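Local coordinates for DNA polymerase (Bacillus phage phi29, PDB 2PY5), which replicates the viral DNA by protein-primed, strand-displacing synthesis with high processivity and fidelity, and also carries a 3'-5' exonuclease activity, at residues Q257-L263 / W436-T440. The protein carries 2 engineered substitutions. Where two conformers were deposited one is given. Residues are numbered along the deposited sequence.
Sequences QMYSRLL and WARYT. With EDO (1,2-ethanediol), chain T; EDO (1,2-ethanediol), chain I.
Residues 257-260 are the last turn of helix 253-260. Arg-261 leaves helical geometry, and the chain runs extended through Leu-262 into strand 263-265. Residues 436-440 are a turn within helix 427-447. The nearest CA atoms are those of Gln-257 and Trp-436, 6.3 Å apart. Trp-436 (chi1 m) lays its indole against Arg-261, whose CB sits 3.6 Å from the five-membered ring centroid, a CH-pi contact. Trp-436 CE3 lies over the guanidinium face, 3.5 Å from Arg-261 NE. At the ring edge Trp-436 NE1 donates to Leu-262 O (2.9 Å), and Leu-263 CD2 packs on Trp-436 CD1 (3.7 Å). Arg-261 (m, m, t) reaches across to helix 427-447. Its NE donates to Gln-257 OE1 (2.9 Å) and its NH2 to Thr-440 OG1 (3.0 Å), which itself donates to Trp-436 O (2.9 Å). Arg-438 of this turn is probably involved in template-primer binding, and Thr-440 lies near Val-250 of the catalytic Mg site. Within these segments Arg-261 meets neutral acceptors, no acid, so hydrogen bonds and indole packing join the helices.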
loop_
_atom_site.group_PDB
_atom_site.type_symbol
_atom_site.label_atom_id
_atom_site.label_comp_id
_atom_site.label_asym_id
_atom_site.label_seq_id
_atom_site.Cartn_x
_atom_site.Cartn_y
_atom_site.Cartn_z
ATOM N N GLN F 257 -2.714 -14.345 -10.626
ATOM C CA GLN F 257 -4.111 -14.791 -10.411
ATOM C C GLN F 257 -5.049 -14.195 -11.462
ATOM O O GLN F 257 -5.926 -14.875 -12.013
ATOM C CB GLN F 257 -4.631 -14.449 -9.014
ATOM C CG GLN F 257 -3.749 -14.861 -7.861
ATOM C CD GLN F 257 -3.153 -16.216 -8.014
ATOM O OE1 GLN F 257 -3.861 -17.214 -8.163
ATOM N NE2 GLN F 257 -1.816 -16.280 -7.992
ATOM N N MET F 258 -4.850 -12.914 -11.736
ATOM C CA MET F 258 -5.644 -12.203 -12.746
ATOM C C MET F 258 -5.489 -12.818 -14.138
ATOM O O MET F 258 -6.445 -12.874 -14.919
ATOM C CB MET F 258 -5.264 -10.719 -12.730
ATOM C CG MET F 258 -5.581 -10.091 -11.382
ATOM S SD MET F 258 -4.750 -8.513 -11.112
ATOM C CE MET F 258 -5.821 -7.569 -12.027
ATOM N N TYR F 259 -4.291 -13.313 -14.441
ATOM C CA TYR F 259 -4.006 -13.813 -15.769
ATOM C C TYR F 259 -4.645 -15.166 -16.038
ATOM O O TYR F 259 -5.040 -15.427 -17.167
ATOM C CB TYR F 259 -2.494 -13.932 -15.970
ATOM C CG TYR F 259 -2.061 -13.923 -17.420
ATOM C CD1 TYR F 259 -1.694 -15.090 -18.066
ATOM C CD2 TYR F 259 -2.015 -12.733 -18.137
ATOM C CE1 TYR F 259 -1.297 -15.079 -19.418
ATOM C CE2 TYR F 259 -1.602 -12.699 -19.459
ATOM C CZ TYR F 259 -1.255 -13.877 -20.103
ATOM O OH TYR F 259 -0.845 -13.845 -21.406
ATOM N N SER F 260 -4.769 -16.018 -15.009
ATOM C CA SER F 260 -5.134 -17.418 -15.271
ATOM C C SER F 260 -6.293 -18.003 -14.476
ATOM O O SER F 260 -6.821 -19.050 -14.875
ATOM C CB SER F 260 -3.915 -18.327 -15.110
ATOM O OG SER F 260 -3.535 -18.455 -13.769
ATOM N N ARG F 261 -6.739 -17.343 -13.412
ATOM C CA ARG F 261 -7.794 -17.922 -12.597
ATOM C C ARG F 261 -9.201 -17.614 -13.082
ATOM O O ARG F 261 -9.429 -16.636 -13.774
ATOM C CB ARG F 261 -7.694 -17.486 -11.127
ATOM C CG ARG F 261 -6.381 -17.849 -10.477
ATOM C CD ARG F 261 -6.228 -19.323 -10.209
ATOM N NE ARG F 261 -5.148 -19.557 -9.254
ATOM C CZ ARG F 261 -4.744 -20.741 -8.829
ATOM N NH1 ARG F 261 -5.311 -21.860 -9.276
ATOM N NH2 ARG F 261 -3.761 -20.816 -7.937
ATOM N N LEU F 262 -10.129 -18.491 -12.726
ATOM C CA LEU F 262 -11.551 -18.252 -12.961
ATOM C C LEU F 262 -12.025 -17.118 -12.067
ATOM O O LEU F 262 -11.954 -17.222 -10.842
ATOM C CB LEU F 262 -12.353 -19.516 -12.668
ATOM C CG LEU F 262 -13.823 -19.514 -13.053
ATOM C CD1 LEU F 262 -14.012 -19.399 -14.588
ATOM C CD2 LEU F 262 -14.474 -20.785 -12.508
ATOM N N LEU F 263 -12.536 -16.055 -12.671
ATOM C CA LEU F 263 -12.896 -14.838 -11.941
ATOM C C LEU F 263 -14.310 -14.373 -12.275
ATOM O O LEU F 263 -14.810 -14.615 -13.385
ATOM C CB LEU F 263 -11.882 -13.729 -12.198
ATOM C CG LEU F 263 -10.441 -13.985 -11.746
ATOM C CD1 LEU F 263 -9.465 -12.951 -12.296
ATOM C CD2 LEU F 263 -10.421 -14.024 -10.208
ATOM N N TRP F 436 -7.878 -16.277 -4.544
ATOM C CA TRP F 436 -7.003 -17.131 -5.296
ATOM C C TRP F 436 -5.533 -16.956 -4.885
ATOM O O TRP F 436 -4.773 -17.931 -4.910
ATOM C CB TRP F 436 -7.175 -16.856 -6.800
ATOM C CG TRP F 436 -8.365 -17.538 -7.427
ATOM C CD1 TRP F 436 -9.417 -16.943 -8.082
ATOM C CD2 TRP F 436 -8.576 -18.949 -7.538
ATOM N NE1 TRP F 436 -10.283 -17.903 -8.556
ATOM C CE2 TRP F 436 -9.785 -19.141 -8.253
ATOM C CE3 TRP F 436 -7.865 -20.069 -7.111
ATOM C CZ2 TRP F 436 -10.296 -20.394 -8.510
ATOM C CZ3 TRP F 436 -8.374 -21.314 -7.385
ATOM C CH2 TRP F 436 -9.581 -21.466 -8.077
ATOM N N ALA F 437 -5.126 -15.724 -4.560
ATOM C CA ALA F 437 -3.764 -15.463 -4.115
ATOM C C ALA F 437 -3.503 -16.230 -2.797
ATOM O O ALA F 437 -2.484 -16.928 -2.654
ATOM C CB ALA F 437 -3.561 -14.017 -3.920
ATOM N N ARG F 438 -4.443 -16.145 -1.868
ATOM C CA ARG F 438 -4.311 -16.893 -0.616
ATOM C C ARG F 438 -4.239 -18.389 -0.880
ATOM O O ARG F 438 -3.416 -19.102 -0.297
ATOM C CB ARG F 438 -5.469 -16.601 0.351
ATOM C CG ARG F 438 -5.436 -15.254 0.940
ATOM C CD ARG F 438 -6.470 -15.103 2.067
ATOM N NE ARG F 438 -7.835 -15.146 1.570
ATOM C CZ ARG F 438 -8.458 -14.147 0.952
ATOM N NH1 ARG F 438 -7.856 -12.981 0.755
ATOM N NH2 ARG F 438 -9.705 -14.287 0.552
ATOM N N TYR F 439 -5.112 -18.870 -1.766
ATOM C CA TYR F 439 -5.148 -20.275 -2.135
ATOM C C TYR F 439 -3.777 -20.728 -2.644
ATOM O O TYR F 439 -3.281 -21.796 -2.284
ATOM C CB TYR F 439 -6.223 -20.495 -3.211
ATOM C CG TYR F 439 -6.294 -21.890 -3.748
ATOM C CD1 TYR F 439 -7.081 -22.841 -3.138
ATOM C CD2 TYR F 439 -5.552 -22.266 -4.870
ATOM C CE1 TYR F 439 -7.137 -24.125 -3.614
ATOM C CE2 TYR F 439 -5.605 -23.553 -5.357
ATOM C CZ TYR F 439 -6.400 -24.480 -4.724
ATOM O OH TYR F 439 -6.479 -25.788 -5.189
ATOM N N THR F 440 -3.180 -19.916 -3.512
ATOM C CA THR F 440 -1.884 -20.246 -4.071
ATOM C C THR F 440 -0.846 -20.487 -2.986
ATOM O O THR F 440 -0.100 -21.482 -3.019
ATOM C CB THR F 440 -1.400 -19.148 -4.988
ATOM O OG1 THR F 440 -2.347 -18.984 -6.066
ATOM C CG2 THR F 440 -0.020 -19.476 -5.543
HETATM C C1 EDO T . -0.788 -19.235 -9.441
HETATM O O1 EDO T . 0.206 -18.302 -9.002
HETATM C C2 EDO T . -1.445 -18.760 -10.734
HETATM O O2 EDO T . -0.486 -18.689 -11.801
HETATM C C1 EDO I . -9.393 -21.575 -14.907
HETATM O O1 EDO I . -10.237 -22.544 -14.277
HETATM C C2 EDO I . -7.928 -21.903 -14.626
HETATM O O2 EDO I . -7.086 -21.589 -15.747
#